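Local coordinates for protein DMATS type aromatic prenyltransferase (Streptomyces coelicolor, PDB 6ZRZ) that probably transfers the dimethylallyl group of dimethylallyl diphosphate to C5 of the indole ring of tryptophan, using an ABBA-barrel fold, at residues Ser8-Gln13 with Thr62-Ser67; Arg79-Pro84 with Trp135-Leu140; Gly147-Leu152 with Phe190-Leu195; Tyr326-Gly331 with Thr340-Ser345. All coordinates share one frame; numbering follows the deposited sequence. Where two conformers were deposited one is given.

Contact 1: residues Ser8-Gln13 with Thr62-Ser67; sequences SFTGGQ and TPVEFS. With TRP (tryptophan), chain D.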
# COMPACT_ATOMS: atom_id res chain seq x y z
N SER A 8 -4.41 -1.29 -20.21
CA SER A 8 -5.63 -0.56 -20.62
C SER A 8 -6.60 -0.56 -19.44
O SER A 8 -7.22 0.44 -19.19
CB SER A 8 -6.25 -1.10 -21.92
OG SER A 8 -6.89 -2.34 -21.73
N PHE A 9 -6.64 -1.65 -18.70
CA PHE A 9 -7.60 -1.82 -17.61
C PHE A 9 -7.20 -0.96 -16.40
O PHE A 9 -8.04 -0.23 -15.89
CB PHE A 9 -7.70 -3.29 -17.23
CG PHE A 9 -8.70 -3.54 -16.14
CD1 PHE A 9 -10.04 -3.65 -16.44
CD2 PHE A 9 -8.30 -3.63 -14.81
CE1 PHE A 9 -10.97 -3.88 -15.44
CE2 PHE A 9 -9.24 -3.86 -13.81
CZ PHE A 9 -10.57 -4.01 -14.12
N THR A 10 -5.97 -1.10 -15.92
CA THR A 10 -5.47 -0.32 -14.74
C THR A 10 -5.33 1.16 -15.12
O THR A 10 -5.47 1.99 -14.25
CB THR A 10 -4.20 -0.93 -14.17
OG1 THR A 10 -3.16 -0.92 -15.14
CG2 THR A 10 -4.40 -2.33 -13.65
N GLY A 11 -4.99 1.45 -16.39
CA GLY A 11 -4.93 2.83 -16.89
C GLY A 11 -6.28 3.51 -16.80
O GLY A 11 -6.34 4.66 -16.31
N GLY A 12 -7.32 2.83 -17.28
CA GLY A 12 -8.71 3.28 -17.17
C GLY A 12 -9.10 3.54 -15.73
O GLY A 12 -9.75 4.58 -15.44
N GLN A 13 -8.72 2.65 -14.81
CA GLN A 13 -9.03 2.85 -13.37
C GLN A 13 -8.28 4.10 -12.89
O GLN A 13 -8.89 4.87 -12.14
CB GLN A 13 -8.69 1.61 -12.54
CG GLN A 13 -9.59 0.41 -12.85
CD GLN A 13 -9.15 -0.82 -12.08
OE1 GLN A 13 -7.97 -1.15 -12.01
NE2 GLN A 13 -10.12 -1.50 -11.49
N THR A 62 -3.23 -9.00 -9.28
CA THR A 62 -3.04 -7.77 -10.09
C THR A 62 -1.83 -7.04 -9.56
O THR A 62 -1.73 -6.85 -8.37
CB THR A 62 -4.22 -6.81 -10.04
OG1 THR A 62 -5.39 -7.58 -10.34
CG2 THR A 62 -4.06 -5.70 -11.06
N PRO A 63 -0.86 -6.61 -10.40
CA PRO A 63 0.34 -5.94 -9.90
C PRO A 63 0.19 -4.43 -9.69
O PRO A 63 1.15 -3.69 -9.78
CB PRO A 63 1.36 -6.23 -11.01
CG PRO A 63 0.55 -6.26 -12.26
CD PRO A 63 -0.77 -6.91 -11.85
N VAL A 64 -1.03 -4.01 -9.42
CA VAL A 64 -1.43 -2.62 -9.17
C VAL A 64 -2.43 -2.62 -8.02
O VAL A 64 -3.31 -3.52 -7.99
CB VAL A 64 -2.04 -1.99 -10.44
CG1 VAL A 64 -2.53 -0.59 -10.21
CG2 VAL A 64 -1.07 -2.02 -11.62
N GLU A 65 -2.26 -1.66 -7.14
CA GLU A 65 -3.28 -1.29 -6.12
C GLU A 65 -3.35 0.22 -6.01
O GLU A 65 -2.32 0.89 -6.21
CB GLU A 65 -2.92 -1.93 -4.78
CG GLU A 65 -4.00 -1.76 -3.75
CD GLU A 65 -3.59 -2.31 -2.39
OE1 GLU A 65 -2.81 -1.63 -1.68
OE2 GLU A 65 -4.07 -3.38 -2.05
N PHE A 66 -4.52 0.75 -5.72
CA PHE A 66 -4.71 2.21 -5.56
C PHE A 66 -4.96 2.53 -4.11
O PHE A 66 -5.31 1.66 -3.31
CB PHE A 66 -5.87 2.71 -6.41
CG PHE A 66 -5.69 2.46 -7.89
CD1 PHE A 66 -4.85 3.26 -8.64
CD2 PHE A 66 -6.38 1.44 -8.52
CE1 PHE A 66 -4.68 3.02 -9.99
CE2 PHE A 66 -6.21 1.21 -9.88
CZ PHE A 66 -5.36 2.00 -10.61
N SER A 67 -4.80 3.77 -3.77
CA SER A 67 -5.16 4.24 -2.42
C SER A 67 -5.56 5.71 -2.47
O SER A 67 -5.07 6.45 -3.37
CB SER A 67 -4.10 3.96 -1.41
OG SER A 67 -2.93 4.73 -1.60
N TRP D . -1.59 -7.39 -0.56
CA TRP D . -0.43 -7.52 0.36
C TRP D . -0.90 -7.76 1.80
O TRP D . -2.11 -7.73 2.14
CB TRP D . 0.48 -6.29 0.27
CG TRP D . -0.19 -4.97 0.50
CD1 TRP D . -0.79 -4.17 -0.45
CD2 TRP D . -0.34 -4.27 1.75
NE1 TRP D . -1.30 -3.04 0.14
CE2 TRP D . -1.02 -3.07 1.49
CE3 TRP D . 0.07 -4.55 3.06
CZ2 TRP D . -1.33 -2.15 2.49
CZ3 TRP D . -0.23 -3.64 4.05
CH2 TRP D . -0.93 -2.46 3.77
OXT TRP D . -0.04 -8.01 2.67
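Thr10 is where helix 8-13 first meets the strand, its methyl CG2 lying 3.9 Å from Val64 CG2. The two side chains meet at a slant, and the same methyl looks across at Thr62 CG2, 4.3 Å away. The first torsion of Thr10 explains this split: with chi1 at 61°, OG1 sits between the backbone N and the carbonyl carbon and turns back to the helix, where it bonds to Leu6 O, while CG2 is left for the strand. The carbonyl of Thr10 also takes part, its O lying 3.6 Å from Phe66 CZ, at the edge of that ring. One turn on, Gln13 CB comes within 3.7 Å of Phe66 CE2 from off the ring plane, while Gln13 OE1 lies in that plane at the edge, 3.6 Å from Phe66 CE2. Amide and ring stand almost perpendicular, 84° apart. No hydrogen bond joins the segments; the amide is held instead by Ser345 OG at OE1 and by Leu312 O at NE2. From its own strand Phe66 has Val64 CG1 over one face, toward the rim. Glu65 faces the other way, into the barrel, and its OE1 accepts a hydrogen bond from NE1 of the bound tryptophan, 2.8 Å, tying this strand to the substrate pocket. Helix 6-20 lies outside the barrel wall, its segment almost parallel to the strand, 10.2 Å between axes. Leu35 and Leu39 of helix 25-39 pack beside Thr10, Met78 and Val80 of strand 77-82 touch Phe66, and strand 338-344 flanks the other edge.

Contact 2: residues Arg79-Pro84 with Trp135-Leu140; sequences RVLVEP and WCALEL. With 6C7 (S-(3-methylbut-2-en-1-yl) trihydrogen thiodiphosphate), chain C.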
# COMPACT_ATOMS: atom_id res chain seq x y z
N ARG A 79 -2.79 7.61 -4.65
CA ARG A 79 -1.51 6.92 -4.84
C ARG A 79 -1.77 5.64 -5.62
O ARG A 79 -2.90 5.14 -5.62
CB ARG A 79 -0.84 6.70 -3.48
CG ARG A 79 -0.73 7.98 -2.65
CD ARG A 79 -1.92 8.28 -1.74
NE ARG A 79 -2.03 7.12 -0.88
CZ ARG A 79 -1.28 6.91 0.19
NH1 ARG A 79 -0.45 7.84 0.63
NH2 ARG A 79 -1.41 5.77 0.85
N VAL A 80 -0.77 5.20 -6.36
CA VAL A 80 -0.80 3.88 -7.03
C VAL A 80 0.44 3.11 -6.63
O VAL A 80 1.56 3.70 -6.61
CB VAL A 80 -0.94 4.01 -8.56
CG1 VAL A 80 0.22 4.79 -9.18
CG2 VAL A 80 -1.11 2.64 -9.19
N LEU A 81 0.24 1.85 -6.30
CA LEU A 81 1.29 0.88 -5.92
C LEU A 81 1.46 -0.09 -7.06
O LEU A 81 0.44 -0.59 -7.58
CB LEU A 81 0.85 0.12 -4.67
CG LEU A 81 1.81 -0.94 -4.17
CD1 LEU A 81 3.09 -0.29 -3.67
CD2 LEU A 81 1.17 -1.76 -3.08
N VAL A 82 2.69 -0.31 -7.52
CA VAL A 82 2.94 -1.17 -8.69
C VAL A 82 4.18 -2.03 -8.43
O VAL A 82 5.09 -1.63 -7.67
CB VAL A 82 3.10 -0.31 -9.95
CG1 VAL A 82 4.28 0.59 -9.86
CG2 VAL A 82 3.19 -1.17 -11.18
N GLU A 83 4.22 -3.17 -9.05
CA GLU A 83 5.39 -4.05 -9.06
C GLU A 83 5.98 -4.01 -10.48
O GLU A 83 5.51 -4.73 -11.35
CB GLU A 83 5.00 -5.46 -8.65
CG GLU A 83 6.19 -6.42 -8.68
CD GLU A 83 5.85 -7.84 -8.25
OE1 GLU A 83 5.37 -8.56 -9.06
OE2 GLU A 83 6.08 -8.20 -7.09
N PRO A 84 6.99 -3.18 -10.75
CA PRO A 84 7.48 -2.99 -12.13
C PRO A 84 8.09 -4.26 -12.74
O PRO A 84 7.98 -4.47 -14.02
CB PRO A 84 8.50 -1.86 -12.02
CG PRO A 84 8.30 -1.24 -10.66
CD PRO A 84 7.67 -2.30 -9.79
N TRP A 135 8.61 -3.01 -4.90
CA TRP A 135 7.39 -2.31 -5.30
C TRP A 135 7.70 -0.82 -5.29
O TRP A 135 8.58 -0.38 -4.51
CB TRP A 135 6.22 -2.65 -4.41
CG TRP A 135 5.83 -4.10 -4.41
CD1 TRP A 135 6.14 -5.05 -5.33
CD2 TRP A 135 4.98 -4.72 -3.45
NE1 TRP A 135 5.54 -6.24 -4.99
CE2 TRP A 135 4.82 -6.07 -3.84
CE3 TRP A 135 4.32 -4.26 -2.30
CZ2 TRP A 135 4.07 -6.97 -3.09
CZ3 TRP A 135 3.58 -5.16 -1.56
CH2 TRP A 135 3.45 -6.49 -1.97
N CYS A 136 6.94 -0.08 -6.05
CA CYS A 136 7.03 1.40 -6.11
C CYS A 136 5.63 1.98 -5.91
O CYS A 136 4.68 1.47 -6.57
CB CYS A 136 7.68 1.79 -7.43
SG CYS A 136 7.74 3.57 -7.70
N ALA A 137 5.49 2.96 -5.03
CA ALA A 137 4.23 3.70 -4.90
C ALA A 137 4.47 5.13 -5.39
O ALA A 137 5.52 5.71 -5.05
CB ALA A 137 3.71 3.66 -3.49
N LEU A 138 3.56 5.61 -6.21
CA LEU A 138 3.57 7.00 -6.75
C LEU A 138 2.41 7.77 -6.13
O LEU A 138 1.27 7.31 -6.26
CB LEU A 138 3.44 6.96 -8.26
CG LEU A 138 4.49 6.11 -8.97
CD1 LEU A 138 4.13 5.87 -10.41
CD2 LEU A 138 5.84 6.74 -8.85
N GLU A 139 2.72 8.87 -5.46
CA GLU A 139 1.71 9.87 -5.03
C GLU A 139 1.40 10.76 -6.24
O GLU A 139 2.31 11.48 -6.69
CB GLU A 139 2.19 10.68 -3.84
CG GLU A 139 1.18 11.78 -3.45
CD GLU A 139 1.50 12.60 -2.19
OE1 GLU A 139 2.56 12.38 -1.57
OE2 GLU A 139 0.66 13.48 -1.84
N LEU A 140 0.17 10.70 -6.74
CA LEU A 140 -0.25 11.40 -7.98
C LEU A 140 -0.60 12.85 -7.64
O LEU A 140 -1.80 13.21 -7.61
CB LEU A 140 -1.41 10.63 -8.60
CG LEU A 140 -1.12 9.14 -8.83
CD1 LEU A 140 -2.21 8.52 -9.67
CD2 LEU A 140 0.25 8.94 -9.48
O4 6C7 C . 2.67 6.99 4.90
P1 6C7 C . 2.22 6.59 3.38
O6 6C7 C . 0.82 6.94 3.08
O5 6C7 C . 3.26 7.38 2.40
O2 6C7 C . 2.59 5.02 3.14
P3 6C7 C . 1.46 3.89 2.86
O8 6C7 C . 0.63 3.87 4.25
O7 6C7 C . 0.56 4.15 1.72
S9 6C7 C . 2.34 2.31 2.78
C10 6C7 C . 0.98 1.15 2.59
C11 6C7 C . 1.38 0.29 1.37
C12 6C7 C . 2.12 -1.06 1.51
C13 6C7 C . 2.50 -1.84 0.27
C14 6C7 C . 2.52 -1.64 2.87
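Val80 and Leu138 exchange backbone hydrogen bonds, Val80 N to Leu138 O at 2.9 Å and Leu138 N to Val80 O at 2.8 Å. Val82 and Cys136 repeat the pattern; Leu81 faces Ala137 in the non-hydrogen-bonded pair between them, and Arg79 faces Glu139 in another beyond Val80. The one side-chain bond across the pairing runs from Trp135 NE1 to Glu83 OE2, 2.9 Å and nearly in the indole plane. It meets the oxygen on its anti side, 35° out of the carboxylate plane, and with Thr55 holding OE1 the carboxylate fixes how the indole is turned. These are adjacent antiparallel strands of the ABBA barrel, whose walls alternate: Val80, Val82, Cys136 and Leu138 face the helices outside, Arg79, Leu81 and Ala137 the central chamber. Apolar contacts follow this division. Outside, Val80 CG1 lies beside Leu138 CB, the two side chains pointing the same way, and helix 25-39 covers them. Inside, Leu81 places CD1 4.0 Å from Ala137 CB and CD2 3.6 Å from the prenyl methyl C13 of the thiodiphosphate, which also lies at the edge of the Trp135 ring, near CZ3. Polar contacts to the ligand gather at Arg79. Bent at chi2 and chi3, its chain swings the guanidinium to the diphosphate: NH1 donates to O6 at 2.9 Å, in the guanidinium plane, and NH2 reaches O7 at 2.7 Å in a weak, bent bond, while Ser67 OG holds NE.

Contact 3: residues Gly147-Leu152 with Phe190-Leu195; sequences GVKVYL and FLALDL. With 6C7 (S-(3-methylbut-2-en-1-yl) trihydrogen thiodiphosphate), chain C.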
# COMPACT_ATOMS: atom_id res chain seq x y z
N GLY A 147 5.40 12.05 -5.90
CA GLY A 147 6.26 11.54 -4.82
C GLY A 147 6.49 10.08 -5.07
O GLY A 147 5.56 9.41 -5.56
N VAL A 148 7.68 9.62 -4.82
CA VAL A 148 8.04 8.22 -5.15
C VAL A 148 8.49 7.55 -3.86
O VAL A 148 9.28 8.15 -3.10
CB VAL A 148 9.12 8.16 -6.23
CG1 VAL A 148 9.58 6.72 -6.45
CG2 VAL A 148 8.64 8.77 -7.55
N LYS A 149 7.96 6.35 -3.64
CA LYS A 149 8.24 5.48 -2.49
C LYS A 149 8.71 4.14 -3.05
O LYS A 149 8.14 3.72 -4.07
CB LYS A 149 6.97 5.32 -1.66
CG LYS A 149 6.68 6.44 -0.69
CD LYS A 149 5.78 6.01 0.46
CE LYS A 149 6.50 5.09 1.40
NZ LYS A 149 7.86 5.61 1.68
N VAL A 150 9.72 3.54 -2.46
CA VAL A 150 10.16 2.17 -2.85
C VAL A 150 10.01 1.25 -1.64
O VAL A 150 10.40 1.65 -0.54
CB VAL A 150 11.58 2.22 -3.43
CG1 VAL A 150 12.10 0.83 -3.76
CG2 VAL A 150 11.60 3.10 -4.69
N TYR A 151 9.41 0.08 -1.86
CA TYR A 151 9.19 -0.96 -0.84
C TYR A 151 10.10 -2.14 -1.12
O TYR A 151 10.10 -2.64 -2.25
CB TYR A 151 7.74 -1.45 -0.83
CG TYR A 151 6.75 -0.36 -0.58
CD1 TYR A 151 6.16 -0.17 0.66
CD2 TYR A 151 6.43 0.51 -1.60
CE1 TYR A 151 5.26 0.87 0.87
CE2 TYR A 151 5.53 1.54 -1.42
CZ TYR A 151 4.93 1.71 -0.19
OH TYR A 151 4.03 2.75 -0.11
N LEU A 152 10.81 -2.58 -0.10
CA LEU A 152 11.77 -3.70 -0.20
C LEU A 152 11.43 -4.73 0.87
O LEU A 152 10.63 -4.44 1.80
CB LEU A 152 13.18 -3.14 -0.03
CG LEU A 152 13.57 -1.99 -0.97
CD1 LEU A 152 14.81 -1.29 -0.49
CD2 LEU A 152 13.76 -2.50 -2.38
N PHE A 190 7.97 -5.28 5.21
CA PHE A 190 8.47 -4.23 4.29
C PHE A 190 9.39 -3.29 5.01
O PHE A 190 9.19 -3.00 6.22
CB PHE A 190 7.34 -3.37 3.72
CG PHE A 190 6.22 -4.15 3.10
CD1 PHE A 190 6.39 -4.75 1.88
CD2 PHE A 190 4.99 -4.26 3.74
CE1 PHE A 190 5.36 -5.49 1.31
CE2 PHE A 190 3.96 -4.99 3.18
CZ PHE A 190 4.16 -5.63 1.97
N LEU A 191 10.37 -2.80 4.26
CA LEU A 191 11.07 -1.53 4.55
C LEU A 191 10.88 -0.62 3.32
O LEU A 191 11.09 -1.12 2.16
CB LEU A 191 12.55 -1.78 4.83
CG LEU A 191 13.28 -0.54 5.33
CD1 LEU A 191 14.30 -0.91 6.37
CD2 LEU A 191 13.91 0.23 4.18
N ALA A 192 10.44 0.60 3.55
CA ALA A 192 10.10 1.56 2.47
C ALA A 192 10.93 2.83 2.65
O ALA A 192 11.18 3.18 3.80
CB ALA A 192 8.63 1.88 2.47
N LEU A 193 11.31 3.45 1.55
CA LEU A 193 11.97 4.79 1.51
C LEU A 193 11.12 5.74 0.72
O LEU A 193 10.79 5.38 -0.38
CB LEU A 193 13.32 4.68 0.81
CG LEU A 193 14.47 4.09 1.59
CD1 LEU A 193 15.74 4.20 0.75
CD2 LEU A 193 14.66 4.80 2.94
N ASP A 194 10.81 6.93 1.27
CA ASP A 194 10.36 8.11 0.48
C ASP A 194 11.54 8.61 -0.35
O ASP A 194 12.65 8.75 0.21
CB ASP A 194 9.89 9.27 1.36
CG ASP A 194 8.48 9.16 1.89
OD1 ASP A 194 7.76 8.24 1.49
OD2 ASP A 194 8.10 10.03 2.73
N LEU A 195 11.34 8.82 -1.64
CA LEU A 195 12.38 9.37 -2.54
C LEU A 195 11.87 10.68 -3.14
O LEU A 195 10.77 10.69 -3.77
CB LEU A 195 12.74 8.35 -3.61
CG LEU A 195 13.26 7.01 -3.08
CD1 LEU A 195 13.56 6.08 -4.23
CD2 LEU A 195 14.49 7.19 -2.19
O4 6C7 C . 2.67 6.99 4.90
P1 6C7 C . 2.22 6.59 3.38
O6 6C7 C . 0.82 6.94 3.08
O5 6C7 C . 3.26 7.38 2.40
O2 6C7 C . 2.59 5.02 3.14
P3 6C7 C . 1.46 3.89 2.86
O8 6C7 C . 0.63 3.87 4.25
O7 6C7 C . 0.56 4.15 1.72
S9 6C7 C . 2.34 2.31 2.78
C10 6C7 C . 0.98 1.15 2.59
C11 6C7 C . 1.38 0.29 1.37
C12 6C7 C . 2.12 -1.06 1.51
C13 6C7 C . 2.50 -1.84 0.27
C14 6C7 C . 2.52 -1.64 2.87
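Val150 and Leu193 sit at the tight centre of this antiparallel pairing, where Val150 N reaches Leu193 O at 3.0 Å and the return bond is just as firm. Leu152 and Leu191 also exchange two bonds, though Leu191 N comes to Leu152 O from above the carbonyl plane. Packing is close on the outer face too: Val150 CG2 meets Leu195 CD1 at 3.6 Å, under the cover of residues such as Phe111, and Leu173 of helix 162-175 lies against Leu193. On the chamber side Ala192 CB rests 3.7 Å from Tyr151 CD1, at a slant to the ring. With chi1 near -59°, Tyr151 points CG away from its carbonyl carbon, and the ring passes under the prenyl chain: the methyl C13 lies over one face toward the rim, CE1 is 3.7 Å from C12, and OH is 3.4 Å from S9. A leucine in its place would probably leave the prenyl chain without this aromatic face and the sulfur without its neighbouring hydroxyl. Phe190 brings its ring up beside the same group, CE2 3.7 Å from C14. The looser end lies at Val148 and Leu195: Leu195 N bonds strongly to Val148 O, but the bond from Val148 N to Leu195 O is weak at 3.4 Å. Here Asp194 is partly exposed; its salt bridge with Lys149 rests on one of two deposited lysine conformers and is doubtful, while Arg202 holds OD2. Neighbouring strands carrying aromatic rings and charged groups into a central chamber are characteristic of the ABBA barrel of aromatic prenyltransferases, here lining the prenyl donor site.

Contact 4: residues Tyr326-Gly331 with Thr340-Ser345; sequences YLALAG and TAYLSS. With TRP (tryptophan), chain D; 6C7 (S-(3-methylbut-2-en-1-yl) trihydrogen thiodiphosphate), chain C.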
# COMPACT_ATOMS: atom_id res chain seq x y z
N TYR A 326 -7.60 -2.68 2.63
CA TYR A 326 -7.17 -2.22 3.97
C TYR A 326 -7.77 -0.85 4.26
O TYR A 326 -8.03 -0.06 3.36
CB TYR A 326 -5.65 -2.01 4.08
CG TYR A 326 -4.81 -3.23 4.19
CD1 TYR A 326 -4.43 -3.73 5.42
CD2 TYR A 326 -4.41 -3.92 3.07
CE1 TYR A 326 -3.61 -4.85 5.53
CE2 TYR A 326 -3.64 -5.07 3.15
CZ TYR A 326 -3.23 -5.54 4.40
OH TYR A 326 -2.47 -6.69 4.50
N LEU A 327 -7.94 -0.58 5.53
CA LEU A 327 -8.08 0.77 6.04
C LEU A 327 -6.91 1.06 6.95
O LEU A 327 -6.44 0.15 7.63
CB LEU A 327 -9.40 0.91 6.81
CG LEU A 327 -10.66 0.72 6.00
CD1 LEU A 327 -11.86 0.73 6.94
CD2 LEU A 327 -10.79 1.77 4.90
N ALA A 328 -6.47 2.30 6.99
CA ALA A 328 -5.33 2.70 7.83
C ALA A 328 -5.65 4.01 8.54
O ALA A 328 -6.29 4.92 7.91
CB ALA A 328 -4.10 2.82 6.99
N LEU A 329 -5.18 4.12 9.78
CA LEU A 329 -5.13 5.39 10.53
C LEU A 329 -3.66 5.76 10.69
O LEU A 329 -2.91 4.95 11.28
CB LEU A 329 -5.82 5.20 11.87
CG LEU A 329 -5.84 6.44 12.74
CD1 LEU A 329 -6.68 7.52 12.10
CD2 LEU A 329 -6.35 6.13 14.13
N ALA A 330 -3.27 6.91 10.16
CA ALA A 330 -1.85 7.36 10.01
C ALA A 330 -1.61 8.61 10.86
O ALA A 330 -2.30 9.63 10.60
CB ALA A 330 -1.53 7.63 8.55
N GLY A 331 -0.69 8.52 11.81
CA GLY A 331 -0.24 9.64 12.66
C GLY A 331 1.14 10.15 12.25
O GLY A 331 1.98 9.37 11.72
N THR A 340 -6.57 6.34 5.39
CA THR A 340 -6.28 5.83 4.02
C THR A 340 -7.12 4.59 3.75
O THR A 340 -7.17 3.73 4.62
CB THR A 340 -4.79 5.57 3.82
OG1 THR A 340 -4.08 6.74 4.20
CG2 THR A 340 -4.45 5.28 2.38
N ALA A 341 -7.72 4.52 2.57
CA ALA A 341 -8.40 3.34 2.02
C ALA A 341 -7.57 2.82 0.85
O ALA A 341 -7.19 3.60 -0.05
CB ALA A 341 -9.80 3.68 1.62
N TYR A 342 -7.20 1.56 0.94
CA TYR A 342 -6.47 0.80 -0.08
C TYR A 342 -7.50 0.09 -0.93
O TYR A 342 -8.32 -0.66 -0.38
CB TYR A 342 -5.46 -0.11 0.60
CG TYR A 342 -4.44 0.70 1.32
CD1 TYR A 342 -3.24 1.06 0.72
CD2 TYR A 342 -4.74 1.23 2.58
CE1 TYR A 342 -2.34 1.92 1.36
CE2 TYR A 342 -3.82 2.03 3.25
CZ TYR A 342 -2.64 2.40 2.63
OH TYR A 342 -1.77 3.22 3.29
N LEU A 343 -7.45 0.31 -2.22
CA LEU A 343 -8.53 -0.03 -3.18
C LEU A 343 -7.97 -0.96 -4.24
O LEU A 343 -6.98 -0.54 -4.96
CB LEU A 343 -9.09 1.23 -3.81
CG LEU A 343 -9.60 2.30 -2.84
CD1 LEU A 343 -10.06 3.54 -3.59
CD2 LEU A 343 -10.71 1.76 -1.96
N SER A 344 -8.59 -2.10 -4.39
CA SER A 344 -8.11 -3.18 -5.26
C SER A 344 -8.48 -2.89 -6.71
O SER A 344 -9.59 -2.36 -6.98
CB SER A 344 -8.66 -4.49 -4.81
OG SER A 344 -8.29 -4.75 -3.49
N SER A 345 -7.60 -3.25 -7.61
CA SER A 345 -7.86 -3.20 -9.07
C SER A 345 -8.82 -4.30 -9.50
O SER A 345 -9.74 -4.02 -10.29
CB SER A 345 -6.58 -3.24 -9.85
OG SER A 345 -6.88 -3.41 -11.22
N TRP D . -1.59 -7.39 -0.56
CA TRP D . -0.43 -7.52 0.36
C TRP D . -0.90 -7.76 1.80
O TRP D . -2.11 -7.73 2.14
CB TRP D . 0.48 -6.29 0.27
CG TRP D . -0.19 -4.97 0.50
CD1 TRP D . -0.79 -4.17 -0.45
CD2 TRP D . -0.34 -4.27 1.75
NE1 TRP D . -1.30 -3.04 0.14
CE2 TRP D . -1.02 -3.07 1.49
CE3 TRP D . 0.07 -4.55 3.06
CZ2 TRP D . -1.33 -2.15 2.49
CZ3 TRP D . -0.23 -3.64 4.05
CH2 TRP D . -0.93 -2.46 3.77
OXT TRP D . -0.04 -8.01 2.67
O4 6C7 C . 2.67 6.99 4.90
P1 6C7 C . 2.22 6.59 3.38
O6 6C7 C . 0.82 6.94 3.08
O5 6C7 C . 3.26 7.38 2.40
O2 6C7 C . 2.59 5.02 3.14
P3 6C7 C . 1.46 3.89 2.86
O8 6C7 C . 0.63 3.87 4.25
O7 6C7 C . 0.56 4.15 1.72
S9 6C7 C . 2.34 2.31 2.78
C10 6C7 C . 0.98 1.15 2.59
C11 6C7 C . 1.38 0.29 1.37
C12 6C7 C . 2.12 -1.06 1.51
C13 6C7 C . 2.50 -1.84 0.27
C14 6C7 C . 2.52 -1.64 2.87
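Tyr326 and Tyr342 mark the pocket end of a beta hairpin, strands 324-332 and 338-344, which supplies the last two strands of the ABBA barrel. Its rungs are backbone bonds: Ala328 N reaches Thr340 O and Thr340 N reaches Ala328 O, both at 2.9 Å, while Tyr342 N meets Tyr326 O at 3.0 Å. Leu327 CD2 touches Ala341 CB on the outer face, near Leu305 of helix 303-312. Inside, Tyr326 CB packs against Tyr342 CD2 at 3.7 Å, and Ala328 CB reaches the edge of the Tyr342 ring. The Tyr326 ring lies beneath the substrate indole, with CH2 of the bound tryptophan 3.7 Å above its centre, and its OH donates to that tryptophan's O at 2.6 Å. A serine at Tyr326 would probably strip the indole of this aromatic floor and leave the substrate carboxylate without this hydroxyl. The Tyr342 ring has tryptophan CZ2 over one face toward the rim, and its hydroxyl end reaches the donor analogue: CE1 is 3.6 Å from C10 and OH 2.7 Å from O8. The inner face of the hairpin thus borders both acceptor and donor analogue, and an electron-rich ring beside C10 is consistent with shielding of an allylic cation, as proposed for this family.

Overall arrangement
All four contacts reach one closed antiparallel barrel, contact 1 adding a helix from outside. Contacts 1 and 2 are joined by neighbouring strands, with Ser67 OG 2.7 Å from Arg79 NE. Trp135 O to Tyr151 N, 2.8 Å, joins contact 2 to contact 3. On the other side contact 1 meets contact 4, where Phe66 O lies 2.8 Å from Leu343 N, so the first and last strands close the ring. Contacts 3 and 4 have no direct touch: their centres are about 16 Å apart and their nearest atoms about 7 Å, and the donor analogue links them across the chamber. Contacts 2, 3 and 4 all touch it; the bound tryptophan is held by contacts 1 and 4, with Trp135 and Phe190 also beside it.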